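Local structure of NAD nucleotidase (Haemophilus influenzae, 3ZTV) at residues 40-44 with 293-297; 127-131 with 173-179; 142-146 with 190-195; 360-366 with 557-562; 439-445 with 526-531. The protein hydrolyses NAD to adenosine and nicotinamide riboside, acting as both a pyrophosphatase and a nucleotidase of broad specificity that works fastest on 5'-AMP. One frame throughout, in Å; residues are numbered along the deposited sequence.

Interaction 1: residues 40-44 with 293-297; sequences KVDIG and VLMSS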
# COMPACT_ATOMS: atom_id res chain seq x y z
N LYS A 40 27.98 27.21 -26.54
CA LYS A 40 27.99 25.75 -26.55
C LYS A 40 29.25 25.28 -25.84
O LYS A 40 30.35 25.76 -26.13
CB LYS A 40 28.00 25.21 -27.98
CG LYS A 40 26.67 25.30 -28.72
CD LYS A 40 26.80 24.71 -30.13
CE LYS A 40 25.46 24.68 -30.85
NZ LYS A 40 25.59 24.11 -32.22
N VAL A 41 29.07 24.35 -24.91
CA VAL A 41 30.17 23.77 -24.14
C VAL A 41 29.95 22.27 -24.00
O VAL A 41 28.84 21.78 -24.25
CB VAL A 41 30.26 24.40 -22.72
CG1 VAL A 41 30.44 25.91 -22.82
CG2 VAL A 41 29.02 24.05 -21.88
N ASP A 42 31.00 21.54 -23.63
CA ASP A 42 30.87 20.12 -23.31
C ASP A 42 30.85 19.93 -21.80
O ASP A 42 31.63 20.57 -21.08
CB ASP A 42 32.03 19.33 -23.92
CG ASP A 42 31.97 19.28 -25.43
OD1 ASP A 42 30.85 19.18 -25.98
OD2 ASP A 42 33.04 19.38 -26.07
N ILE A 43 29.97 19.05 -21.34
CA ILE A 43 29.87 18.70 -19.92
C ILE A 43 29.86 17.20 -19.72
O ILE A 43 29.53 16.43 -20.62
CB ILE A 43 28.59 19.28 -19.26
CG1 ILE A 43 27.34 18.92 -20.06
CG2 ILE A 43 28.71 20.78 -19.08
CD1 ILE A 43 26.03 19.17 -19.31
N GLY A 44 30.27 16.78 -18.52
CA GLY A 44 30.07 15.41 -18.11
C GLY A 44 31.08 14.40 -18.61
O GLY A 44 32.23 14.74 -18.91
N VAL A 293 29.16 21.07 -11.35
CA VAL A 293 28.95 20.79 -12.77
C VAL A 293 30.30 20.53 -13.43
O VAL A 293 31.22 21.36 -13.36
CB VAL A 293 28.23 21.95 -13.48
CG1 VAL A 293 28.16 21.70 -14.98
CG2 VAL A 293 26.84 22.12 -12.91
N LEU A 294 30.43 19.37 -14.07
CA LEU A 294 31.67 18.94 -14.69
C LEU A 294 31.72 19.46 -16.11
O LEU A 294 30.91 19.06 -16.95
CB LEU A 294 31.73 17.41 -14.68
CG LEU A 294 31.48 16.77 -13.31
CD1 LEU A 294 31.37 15.26 -13.45
CD2 LEU A 294 32.58 17.15 -12.31
N MET A 295 32.67 20.35 -16.40
CA MET A 295 32.69 21.05 -17.69
C MET A 295 34.08 21.05 -18.32
O MET A 295 35.09 21.16 -17.62
CB MET A 295 32.19 22.48 -17.49
CG MET A 295 31.92 23.27 -18.77
SD MET A 295 31.23 24.90 -18.46
CE MET A 295 29.63 24.42 -17.80
N SER A 296 34.12 20.90 -19.64
CA SER A 296 35.36 21.07 -20.39
C SER A 296 35.67 22.54 -20.64
O SER A 296 34.76 23.35 -20.79
CB SER A 296 35.26 20.33 -21.72
OG SER A 296 36.40 20.58 -22.52
N SER A 297 36.96 22.87 -20.68
CA SER A 297 37.38 24.22 -21.05
C SER A 297 37.62 24.35 -22.55
O SER A 297 37.94 25.44 -23.02
CB SER A 297 38.67 24.58 -20.31
OG SER A 297 39.75 23.81 -20.80
O HOH W 1 33.51 22.92 -23.23
O HOH W 2 35.54 19.64 -25.10

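Interaction 2: residues 127-131 with 173-179; sequences NVIPD and DVKFYDE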
# COMPACT_ATOMS: atom_id res chain seq x y z
N ASN A 127 12.43 -2.21 -1.69
CA ASN A 127 11.05 -2.42 -2.13
C ASN A 127 10.96 -3.21 -3.44
O ASN A 127 9.89 -3.29 -4.06
CB ASN A 127 10.27 -1.10 -2.22
CG ASN A 127 10.77 -0.19 -3.33
OD1 ASN A 127 11.96 -0.14 -3.63
ND2 ASN A 127 9.85 0.56 -3.92
N VAL A 128 12.09 -3.78 -3.88
CA VAL A 128 12.15 -4.63 -5.06
C VAL A 128 12.76 -5.95 -4.59
O VAL A 128 13.94 -6.00 -4.23
CB VAL A 128 13.01 -3.99 -6.17
CG1 VAL A 128 12.96 -4.84 -7.43
CG2 VAL A 128 12.53 -2.56 -6.45
N ILE A 129 11.95 -7.00 -4.55
CA ILE A 129 12.34 -8.22 -3.84
C ILE A 129 12.11 -9.47 -4.71
O ILE A 129 10.97 -9.85 -4.97
CB ILE A 129 11.56 -8.37 -2.48
CG1 ILE A 129 11.67 -7.08 -1.65
CG2 ILE A 129 12.13 -9.53 -1.68
CD1 ILE A 129 10.89 -7.15 -0.31
N PRO A 130 13.20 -10.11 -5.17
CA PRO A 130 13.01 -11.29 -6.02
C PRO A 130 12.67 -12.55 -5.22
O PRO A 130 13.21 -12.77 -4.13
CB PRO A 130 14.37 -11.45 -6.70
CG PRO A 130 14.99 -10.09 -6.64
CD PRO A 130 14.56 -9.57 -5.29
N ASP A 131 11.79 -13.37 -5.78
CA ASP A 131 11.49 -14.68 -5.23
C ASP A 131 12.70 -15.60 -5.39
O ASP A 131 13.61 -15.33 -6.19
CB ASP A 131 10.27 -15.31 -5.93
CG ASP A 131 8.97 -14.58 -5.62
OD1 ASP A 131 8.86 -13.96 -4.56
OD2 ASP A 131 8.04 -14.67 -6.45
N ASP A 173 8.76 -12.79 -11.25
CA ASP A 173 9.29 -13.29 -9.98
C ASP A 173 9.95 -12.19 -9.14
O ASP A 173 10.57 -12.48 -8.12
CB ASP A 173 10.23 -14.48 -10.17
CG ASP A 173 11.40 -14.18 -11.09
OD1 ASP A 173 11.88 -13.02 -11.11
OD2 ASP A 173 11.86 -15.11 -11.78
N VAL A 174 9.84 -10.95 -9.61
CA VAL A 174 10.30 -9.79 -8.84
C VAL A 174 9.09 -9.03 -8.31
O VAL A 174 8.26 -8.58 -9.08
CB VAL A 174 11.15 -8.85 -9.71
CG1 VAL A 174 11.63 -7.66 -8.87
CG2 VAL A 174 12.33 -9.61 -10.29
N LYS A 175 9.01 -8.90 -6.98
CA LYS A 175 7.87 -8.25 -6.35
C LYS A 175 8.21 -6.82 -5.91
O LYS A 175 9.31 -6.56 -5.39
CB LYS A 175 7.38 -9.08 -5.16
CG LYS A 175 6.36 -10.19 -5.50
CD LYS A 175 6.86 -11.14 -6.58
CE LYS A 175 5.87 -12.29 -6.81
NZ LYS A 175 5.84 -13.28 -5.68
N PHE A 176 7.28 -5.91 -6.14
CA PHE A 176 7.47 -4.49 -5.81
C PHE A 176 6.53 -4.06 -4.68
O PHE A 176 5.38 -4.51 -4.62
CB PHE A 176 7.17 -3.62 -7.03
CG PHE A 176 8.21 -3.72 -8.12
CD1 PHE A 176 8.26 -4.83 -8.97
CD2 PHE A 176 9.14 -2.70 -8.31
CE1 PHE A 176 9.22 -4.91 -9.97
CE2 PHE A 176 10.10 -2.78 -9.31
CZ PHE A 176 10.14 -3.89 -10.14
N TYR A 177 7.01 -3.18 -3.82
CA TYR A 177 6.24 -2.67 -2.68
C TYR A 177 6.22 -1.14 -2.64
O TYR A 177 7.17 -0.47 -3.07
CB TYR A 177 6.78 -3.29 -1.38
CG TYR A 177 6.54 -4.78 -1.40
CD1 TYR A 177 5.33 -5.31 -0.97
CD2 TYR A 177 7.49 -5.66 -1.92
CE1 TYR A 177 5.08 -6.68 -1.03
CE2 TYR A 177 7.26 -7.02 -1.98
CZ TYR A 177 6.05 -7.53 -1.54
OH TYR A 177 5.82 -8.89 -1.62
N ASP A 178 5.12 -0.60 -2.12
CA ASP A 178 4.91 0.84 -2.03
C ASP A 178 6.11 1.59 -1.47
O ASP A 178 6.68 1.20 -0.44
CB ASP A 178 3.68 1.13 -1.18
CG ASP A 178 3.36 2.60 -1.11
OD1 ASP A 178 2.93 3.16 -2.13
OD2 ASP A 178 3.54 3.18 -0.02
N GLU A 179 6.47 2.68 -2.14
CA GLU A 179 7.62 3.49 -1.74
C GLU A 179 7.50 4.07 -0.32
O GLU A 179 8.42 3.92 0.49
CB GLU A 179 7.85 4.65 -2.73
CG GLU A 179 8.14 4.23 -4.20
CD GLU A 179 6.90 4.20 -5.09
OE1 GLU A 179 5.77 4.00 -4.56
OE2 GLU A 179 7.05 4.38 -6.33

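Interaction 3: residues 142-146 with 190-195; sequences PYDIF and LKQQGI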
# COMPACT_ATOMS: atom_id res chain seq x y z
N PRO A 142 18.29 -5.09 1.09
CA PRO A 142 17.42 -3.93 1.29
C PRO A 142 18.12 -2.72 1.94
O PRO A 142 17.73 -1.58 1.68
CB PRO A 142 16.32 -4.48 2.22
CG PRO A 142 16.98 -5.63 2.94
CD PRO A 142 17.88 -6.25 1.90
N TYR A 143 19.13 -2.97 2.76
CA TYR A 143 19.83 -1.88 3.45
C TYR A 143 21.23 -2.35 3.83
O TYR A 143 21.56 -3.53 3.70
CB TYR A 143 19.08 -1.43 4.71
CG TYR A 143 19.16 -2.42 5.86
CD1 TYR A 143 18.34 -3.56 5.90
CD2 TYR A 143 20.06 -2.24 6.91
CE1 TYR A 143 18.41 -4.47 6.95
CE2 TYR A 143 20.15 -3.16 7.95
CZ TYR A 143 19.31 -4.27 7.97
OH TYR A 143 19.38 -5.19 9.00
N ASP A 144 22.06 -1.41 4.27
CA ASP A 144 23.34 -1.73 4.89
C ASP A 144 23.57 -0.78 6.06
O ASP A 144 22.98 0.31 6.12
CB ASP A 144 24.50 -1.65 3.88
CG ASP A 144 25.76 -2.34 4.39
OD1 ASP A 144 25.64 -3.37 5.08
OD2 ASP A 144 26.88 -1.86 4.10
N ILE A 145 24.39 -1.20 7.02
CA ILE A 145 24.78 -0.36 8.15
C ILE A 145 26.29 -0.20 8.15
O ILE A 145 27.01 -1.19 8.08
CB ILE A 145 24.35 -0.98 9.49
CG1 ILE A 145 22.83 -1.00 9.62
CG2 ILE A 145 24.97 -0.21 10.66
CD1 ILE A 145 22.31 -1.94 10.72
N PHE A 146 26.76 1.03 8.19
CA PHE A 146 28.20 1.27 8.31
C PHE A 146 28.48 2.10 9.55
O PHE A 146 27.58 2.72 10.12
CB PHE A 146 28.77 1.91 7.04
CG PHE A 146 28.16 3.23 6.68
CD1 PHE A 146 27.02 3.30 5.90
CD2 PHE A 146 28.74 4.41 7.12
CE1 PHE A 146 26.46 4.52 5.57
CE2 PHE A 146 28.19 5.64 6.78
CZ PHE A 146 27.04 5.69 6.01
N LEU A 190 14.75 -0.12 12.04
CA LEU A 190 16.15 0.17 12.35
C LEU A 190 16.33 0.88 13.70
O LEU A 190 17.41 0.81 14.29
CB LEU A 190 16.79 0.98 11.22
CG LEU A 190 17.03 0.17 9.95
CD1 LEU A 190 17.20 1.09 8.74
CD2 LEU A 190 18.24 -0.76 10.09
N LYS A 191 15.29 1.53 14.19
CA LYS A 191 15.38 2.31 15.43
C LYS A 191 15.90 1.53 16.64
O LYS A 191 16.82 1.98 17.32
CB LYS A 191 14.03 2.95 15.78
CG LYS A 191 13.55 3.99 14.79
CD LYS A 191 12.14 4.44 15.13
CE LYS A 191 12.02 4.85 16.59
NZ LYS A 191 10.61 5.18 16.96
N GLN A 192 15.30 0.37 16.91
CA GLN A 192 15.63 -0.40 18.12
C GLN A 192 17.02 -1.01 18.07
O GLN A 192 17.49 -1.60 19.05
CB GLN A 192 14.58 -1.48 18.39
CG GLN A 192 14.56 -2.58 17.35
CD GLN A 192 13.27 -3.38 17.41
OE1 GLN A 192 12.21 -2.89 17.03
NE2 GLN A 192 13.36 -4.62 17.88
N GLN A 193 17.69 -0.87 16.93
CA GLN A 193 19.07 -1.33 16.81
C GLN A 193 20.05 -0.23 17.22
O GLN A 193 21.26 -0.38 17.07
CB GLN A 193 19.34 -1.81 15.38
CG GLN A 193 18.41 -2.93 14.96
CD GLN A 193 18.55 -3.29 13.50
OE1 GLN A 193 19.66 -3.51 13.01
NE2 GLN A 193 17.42 -3.35 12.80
N GLY A 194 19.51 0.85 17.76
CA GLY A 194 20.32 1.96 18.23
C GLY A 194 20.79 2.85 17.09
O GLY A 194 21.89 3.40 17.13
N ILE A 195 19.95 2.99 16.07
CA ILE A 195 20.30 3.78 14.89
C ILE A 195 19.40 4.99 14.81
O ILE A 195 18.17 4.86 14.80
CB ILE A 195 20.17 2.95 13.62
CG1 ILE A 195 21.17 1.80 13.66
CG2 ILE A 195 20.36 3.82 12.39
CD1 ILE A 195 21.02 0.79 12.56

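Interaction 4: residues 360-366 with 557-562; sequences VITGSAM and PHFEAY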
# COMPACT_ATOMS: atom_id res chain seq x y z
N VAL A 360 17.68 -7.03 -41.22
CA VAL A 360 17.62 -6.93 -42.67
C VAL A 360 16.19 -6.61 -43.07
O VAL A 360 15.24 -7.21 -42.55
CB VAL A 360 18.06 -8.25 -43.34
CG1 VAL A 360 17.91 -8.15 -44.86
CG2 VAL A 360 19.49 -8.58 -42.96
N ILE A 361 16.04 -5.65 -43.97
CA ILE A 361 14.72 -5.32 -44.50
C ILE A 361 14.60 -5.84 -45.93
O ILE A 361 15.47 -5.61 -46.76
CB ILE A 361 14.46 -3.80 -44.48
CG1 ILE A 361 14.53 -3.26 -43.05
CG2 ILE A 361 13.10 -3.49 -45.10
CD1 ILE A 361 14.44 -1.75 -42.96
N THR A 362 13.51 -6.54 -46.19
CA THR A 362 13.21 -7.02 -47.54
C THR A 362 11.98 -6.30 -48.07
O THR A 362 11.22 -5.69 -47.32
CB THR A 362 12.98 -8.54 -47.56
OG1 THR A 362 11.96 -8.89 -46.61
CG2 THR A 362 14.26 -9.28 -47.20
N GLY A 363 11.79 -6.37 -49.39
CA GLY A 363 10.65 -5.72 -50.00
C GLY A 363 10.98 -4.37 -50.60
O GLY A 363 12.14 -4.08 -50.89
N SER A 364 9.96 -3.54 -50.77
CA SER A 364 10.10 -2.26 -51.43
C SER A 364 10.48 -1.15 -50.46
O SER A 364 10.18 -1.22 -49.27
CB SER A 364 8.80 -1.89 -52.15
OG SER A 364 8.57 -2.74 -53.25
N ALA A 365 11.14 -0.12 -50.99
CA ALA A 365 11.50 1.05 -50.20
C ALA A 365 10.27 1.62 -49.51
O ALA A 365 9.17 1.63 -50.07
CB ALA A 365 12.13 2.10 -51.10
N MET A 366 10.46 2.08 -48.28
CA MET A 366 9.41 2.78 -47.54
C MET A 366 9.63 4.28 -47.69
O MET A 366 10.58 4.83 -47.12
CB MET A 366 9.41 2.35 -46.08
CG MET A 366 8.88 0.94 -45.87
SD MET A 366 9.12 0.28 -44.20
CE MET A 366 10.89 -0.04 -44.19
N PRO A 557 14.42 -9.24 -37.10
CA PRO A 557 15.72 -9.26 -37.79
C PRO A 557 15.59 -9.57 -39.28
O PRO A 557 16.54 -9.34 -40.03
CB PRO A 557 16.48 -10.38 -37.07
CG PRO A 557 15.41 -11.25 -36.48
CD PRO A 557 14.29 -10.32 -36.11
N HIS A 558 14.44 -10.08 -39.69
CA HIS A 558 14.16 -10.26 -41.12
C HIS A 558 12.80 -9.64 -41.45
O HIS A 558 11.82 -10.34 -41.71
CB HIS A 558 14.25 -11.73 -41.51
CG HIS A 558 15.65 -12.28 -41.46
ND1 HIS A 558 16.53 -12.15 -42.51
CD2 HIS A 558 16.32 -12.92 -40.48
CE1 HIS A 558 17.68 -12.71 -42.18
NE2 HIS A 558 17.58 -13.18 -40.95
N PHE A 559 12.78 -8.31 -41.45
CA PHE A 559 11.56 -7.52 -41.55
C PHE A 559 11.15 -7.26 -43.00
O PHE A 559 11.94 -6.77 -43.80
CB PHE A 559 11.77 -6.19 -40.82
CG PHE A 559 10.59 -5.26 -40.89
CD1 PHE A 559 9.44 -5.53 -40.17
CD2 PHE A 559 10.65 -4.11 -41.65
CE1 PHE A 559 8.36 -4.67 -40.22
CE2 PHE A 559 9.58 -3.24 -41.71
CZ PHE A 559 8.43 -3.52 -40.99
N GLU A 560 9.90 -7.60 -43.31
CA GLU A 560 9.32 -7.29 -44.61
C GLU A 560 8.71 -5.89 -44.54
O GLU A 560 7.90 -5.60 -43.67
CB GLU A 560 8.24 -8.31 -44.96
CG GLU A 560 7.55 -8.06 -46.29
CD GLU A 560 8.44 -8.38 -47.47
OE1 GLU A 560 9.32 -9.26 -47.33
OE2 GLU A 560 8.27 -7.75 -48.53
N ALA A 561 9.13 -5.02 -45.46
CA ALA A 561 8.73 -3.61 -45.42
C ALA A 561 7.22 -3.41 -45.43
O ALA A 561 6.49 -4.12 -46.13
CB ALA A 561 9.37 -2.86 -46.58
N TYR A 562 6.75 -2.42 -44.66
CA TYR A 562 5.36 -2.00 -44.71
C TYR A 562 5.05 -1.44 -46.09
O TYR A 562 5.92 -0.87 -46.74
CB TYR A 562 5.09 -0.90 -43.68
CG TYR A 562 5.18 -1.34 -42.23
CD1 TYR A 562 4.34 -2.33 -41.74
CD2 TYR A 562 6.08 -0.75 -41.36
CE1 TYR A 562 4.42 -2.73 -40.41
CE2 TYR A 562 6.16 -1.14 -40.04
CZ TYR A 562 5.33 -2.13 -39.57
OH TYR A 562 5.40 -2.53 -38.25

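Interaction 5: residues 439-445 with 526-531; sequences YKMEGSL and TFGKLF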
# COMPACT_ATOMS: atom_id res chain seq x y z
N TYR A 439 1.38 10.72 -22.90
CA TYR A 439 0.26 11.38 -22.23
C TYR A 439 -0.88 10.39 -22.09
O TYR A 439 -1.05 9.49 -22.92
CB TYR A 439 -0.26 12.56 -23.05
CG TYR A 439 0.65 13.76 -23.13
CD1 TYR A 439 0.93 14.52 -22.00
CD2 TYR A 439 1.20 14.17 -24.35
CE1 TYR A 439 1.74 15.63 -22.07
CE2 TYR A 439 2.01 15.28 -24.43
CZ TYR A 439 2.28 16.01 -23.28
OH TYR A 439 3.08 17.11 -23.34
N LYS A 440 -1.69 10.58 -21.05
CA LYS A 440 -2.93 9.82 -20.88
C LYS A 440 -4.06 10.78 -21.22
O LYS A 440 -4.26 11.76 -20.51
CB LYS A 440 -3.05 9.33 -19.44
CG LYS A 440 -4.27 8.45 -19.17
CD LYS A 440 -4.09 7.06 -19.76
CE LYS A 440 -5.16 6.11 -19.25
NZ LYS A 440 -5.08 4.77 -19.89
N MET A 441 -4.77 10.53 -22.32
CA MET A 441 -5.64 11.55 -22.89
C MET A 441 -6.86 10.95 -23.58
O MET A 441 -6.79 9.89 -24.19
CB MET A 441 -4.84 12.41 -23.88
CG MET A 441 -4.20 11.62 -25.02
SD MET A 441 -3.03 12.55 -26.05
CE MET A 441 -4.11 13.74 -26.82
N GLU A 442 -7.98 11.65 -23.47
CA GLU A 442 -9.24 11.20 -24.07
C GLU A 442 -9.17 11.14 -25.59
O GLU A 442 -8.43 11.88 -26.23
CB GLU A 442 -10.39 12.11 -23.64
CG GLU A 442 -10.82 11.94 -22.19
CD GLU A 442 -9.97 12.72 -21.20
OE1 GLU A 442 -8.98 13.36 -21.62
OE2 GLU A 442 -10.29 12.70 -20.00
N GLY A 443 -9.97 10.24 -26.17
CA GLY A 443 -10.03 10.10 -27.61
C GLY A 443 -10.34 11.39 -28.35
O GLY A 443 -9.86 11.61 -29.46
N SER A 444 -11.16 12.24 -27.74
CA SER A 444 -11.50 13.52 -28.37
C SER A 444 -10.26 14.39 -28.56
O SER A 444 -10.15 15.13 -29.55
CB SER A 444 -12.55 14.26 -27.53
OG SER A 444 -12.07 14.51 -26.22
N LEU A 445 -9.32 14.31 -27.62
CA LEU A 445 -8.08 15.07 -27.72
C LEU A 445 -7.12 14.45 -28.73
O LEU A 445 -6.31 15.16 -29.35
CB LEU A 445 -7.40 15.17 -26.35
CG LEU A 445 -8.13 16.04 -25.32
CD1 LEU A 445 -7.52 15.84 -23.94
CD2 LEU A 445 -8.09 17.50 -25.72
N THR A 526 -2.50 20.75 -29.22
CA THR A 526 -3.09 19.95 -28.15
C THR A 526 -2.02 19.39 -27.20
O THR A 526 -2.21 19.44 -25.98
CB THR A 526 -4.00 18.82 -28.70
OG1 THR A 526 -5.18 19.40 -29.28
CG2 THR A 526 -4.40 17.87 -27.60
N PHE A 527 -0.92 18.86 -27.74
CA PHE A 527 0.16 18.38 -26.88
C PHE A 527 0.75 19.53 -26.05
O PHE A 527 1.10 19.35 -24.89
CB PHE A 527 1.28 17.73 -27.70
CG PHE A 527 0.96 16.35 -28.23
CD1 PHE A 527 0.01 15.54 -27.62
CD2 PHE A 527 1.64 15.85 -29.32
CE1 PHE A 527 -0.27 14.27 -28.12
CE2 PHE A 527 1.38 14.59 -29.82
CZ PHE A 527 0.42 13.79 -29.22
N GLY A 528 0.87 20.69 -26.67
CA GLY A 528 1.38 21.87 -25.98
C GLY A 528 0.56 22.23 -24.76
O GLY A 528 1.10 22.69 -23.75
N LYS A 529 -0.75 22.01 -24.84
CA LYS A 529 -1.64 22.32 -23.73
C LYS A 529 -1.63 21.24 -22.64
O LYS A 529 -1.87 21.53 -21.46
CB LYS A 529 -3.07 22.57 -24.22
CG LYS A 529 -3.21 23.87 -25.00
CD LYS A 529 -4.58 24.02 -25.62
CE LYS A 529 -4.60 25.15 -26.65
NZ LYS A 529 -5.90 25.25 -27.37
N LEU A 530 -1.35 19.99 -23.03
CA LEU A 530 -1.29 18.90 -22.06
C LEU A 530 -0.00 18.97 -21.25
O LEU A 530 0.04 18.52 -20.11
CB LEU A 530 -1.39 17.54 -22.75
CG LEU A 530 -2.52 17.30 -23.75
CD1 LEU A 530 -2.58 15.83 -24.11
CD2 LEU A 530 -3.86 17.76 -23.20
N PHE A 531 1.05 19.52 -21.85
CA PHE A 531 2.36 19.59 -21.21
C PHE A 531 2.28 20.28 -19.85
O PHE A 531 1.73 21.37 -19.72
CB PHE A 531 3.35 20.31 -22.13
CG PHE A 531 4.78 20.24 -21.66
CD1 PHE A 531 5.48 19.05 -21.71
CD2 PHE A 531 5.41 21.37 -21.17
CE1 PHE A 531 6.80 18.99 -21.27
CE2 PHE A 531 6.73 21.32 -20.73
CZ PHE A 531 7.42 20.12 -20.78

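Interaction 1: residues 40-44 with 293-297
S296 and D42 are joined by one direct bond and two water bridges. The backbone N of S296 donates to D42 O at 2.9 Å, nearly straight at 169°, and two residues further along, G44 N reaches L294 O at 2.8 Å, coming from above the carbonyl plane. A water accepts from D42 N and donates to S296 O, extending the link beyond the direct bond. A second water donates to D42 OD2 at 2.7 Å and also bonds S296 OG; these polar ends have further partners, D42 OD1 in a salt bridge with K299 and S296 OG with the backbone N of H298. The result is a single beta bridge, I43 with M295, whose CA atoms lie 4.3 Å apart. It is the touching point of two sheets: the 28-34/37-43 hairpin meets, at an angle of 111° between the short strands, the strand 284-295 of the large mixed sheet of the calcineurin-like metallophosphoesterase fold. Around the bridge the side-chain packing is apolar. M295 runs out with CG anti to its backbone N (chi1 -170°) and then bends at its last torsion, bringing CE to 4.0 Å from I43 CG2 and 4.1 Å from V41 CG2. The same I43 CG2 also meets V293 CG1 at 4.2 Å, while I330 and L332 of the neighbouring strand 330-332 pack on M295.

Interaction 2: residues 127-131 with 173-179
N127 grips Y177 twice, at one end of a two-stranded antiparallel ladder within the metallophosphoesterase domain. Its O accepts from Y177 N in the carbonyl plane, on a lone pair, while its side-chain ND2 donates back to Y177 O at 3.0 Å, close to its own amide plane. The CG of N127 sits between backbone N and carbonyl carbon (chi1 68°), which turns the amide toward Y177; OD1 is taken by the backbone N of D159, so both ends of the amide are engaged. V128 faces F176 in a non-hydrogen-bonded pair: CG1 stands over one ring face, offset toward the rim and 4.3 Å from the centroid, a CH-pi contact, and CG2 lies 3.8 Å from F176 CE2. The same CG1 presses on V174 CG1 at 3.4 Å, tighter than usual for two methyls. I129 exchanges backbone bonds with K175 in both directions, and its CD1 comes 4.0 Å from CE2 of the Y177 ring, the two side chains crossing at about a right angle. This side of the ladder also meets the second subunit, whose N188 packs on I129 and whose Q184 packs on Y177. P130 pairs with V174 on the side of V128 and F176. At D131 the backbone N donates to D173 O nearly straight, at 176°, and the K175 chain, bent at chi2 and chi4, brings NZ to 2.7 Å from D131 OD2 in a salt bridge on the syn lone pair of that oxygen.

Interaction 3: residues 142-146 with 190-195
L190 leads the contact with its CD2 methyl, which lies 3.7 Å from CE2 of Y143 and 4.3 Å from CD1 of I145. The leucine and tyrosine side chains slide past each other in opposite directions, and the methyl meets the ring obliquely. The tyrosine is set by a chi1 of 73°, which puts CG between its backbone N and carbonyl carbon and directs the ring toward L190. The following turn is held by bonds from Q193 N to L190 O and from G194 N to K191 O. Here an alpha/beta layer becomes visible: within this chain, strand 143-148 is an outermost strand of a mixed sheet, and helix 179-191 packs against it and the adjoining strand 151-159, where A154 and I156 also touch L190. Q192 reaches across the dimer, its NE2 donating to Y143 O of the second subunit, and the reciprocal bond is made as well. Q193, extended beyond CG, approaches with its amide: OE1 is 3.8 Å from I145 CD1, a van der Waals approach to a methyl, while O of Q193 accepts from K152 NZ. G194 turns the chain with positive phi and returns it to the sheet. I195 then closes the cluster, its CD1 meeting I145 CD1 at 3.5 Å and I145 CG1 at 3.9 Å, the two isoleucines crossing at a slant; from within the first segment, I145 CG1 lies at the edge of the Y143 ring, in its plane.

Interaction 4: residues 360-366 with 557-562
T362 and E560 add a side-chain hydrogen bond to a parallel strand pair: OG1 donates to E560 OE1 at 2.8 Å, meeting the carboxylate from above its plane, 52° out of it. The threonine hydroxyl, placed between backbone N and carbonyl carbon (chi1 55°), and the glutamate, bent at chi2, cross at about a right angle to make this bond. The other carboxylate oxygen, OE2, comes 3.5 Å from CA of G363, where the absence of a side chain permits so close an approach. The backbones form a parallel ladder. V360 N donates to P557 O and V360 O accepts from F559 N; T362 N donates to F559 O, and T362 O accepts from A561 N at 2.9 Å, nearly along its C=O axis. On the face that carries I361 and F559, I361 CG1 lies at the edge of the F559 ring, near its plane, where CE of M366 from the following loop also arrives. A561 CB touches S364 O at 3.3 Å and M366 CG at 3.9 Å. M366 SD also approaches the Y562 ring obliquely, 5.5 Å from its centroid, in a Met-aromatic contact. Within this chain, strand 558-560 is one outer strand of a three-stranded sheet, with 357-362 in the middle and 419-422 the other. Helices 386-396 and 545-555 cover the apolar face: F390 and F552 meet the ring of F559, R389 makes a cation-pi contact with Y562, and M553 packs on I361.

Interaction 5: residues 439-445 with 526-531
The Y439 ring has L530 CB over one face, 3.9 Å from the centroid and offset toward the rim in a CH-pi contact. F527 lies beside it with planes at 28°, but slid so far that the rings barely overlap; the nearest ring atoms are Y439 CD2 and F527 CD1, 3.7 Å apart. At the F527 edge, in its plane, sits M441 SD, a Met-aromatic contact 3.9 Å from CE1, while Y439 OH lies in plane at the edge of the F531 ring. M441, with its CG held between backbone N and carbonyl carbon (chi1 58°), also carries CE to 3.7 Å from L530 CD1. Further on, L445 CD2 meets T526 CG2 at 4.2 Å, which joins the start of helix 443-460 to helix 525-530. The contact thus binds that helix to strand 435-442 through apolar and aromatic surfaces, and its buried hydroxyls are satisfied by residues beyond the two segments: Y439 OH by O of A518, a residue of the probable substrate-binding segment, and T526 OG1 by D452 OD2.

Interactions 1, 2 and 3 belong to the metal-binding part of the enzyme, and interactions 4 and 5 to the part that holds adenosine. Interactions 2 and 3 are the closest pair, with centres about 20 Å apart: strand 174-176 leads into helix 179-191, whose end makes interaction 3, and both contacts touch the second subunit. Interaction 2 is also nearest to the metals, E179 being about 11 Å from a zinc ion by its side chain. Interaction 5 stands in the other part, the F527 side chain about 11 Å from the bound adenosine; its centre is about 33 Å from that of interaction 4. Interactions 1, 3 and 4 lie away from these sites.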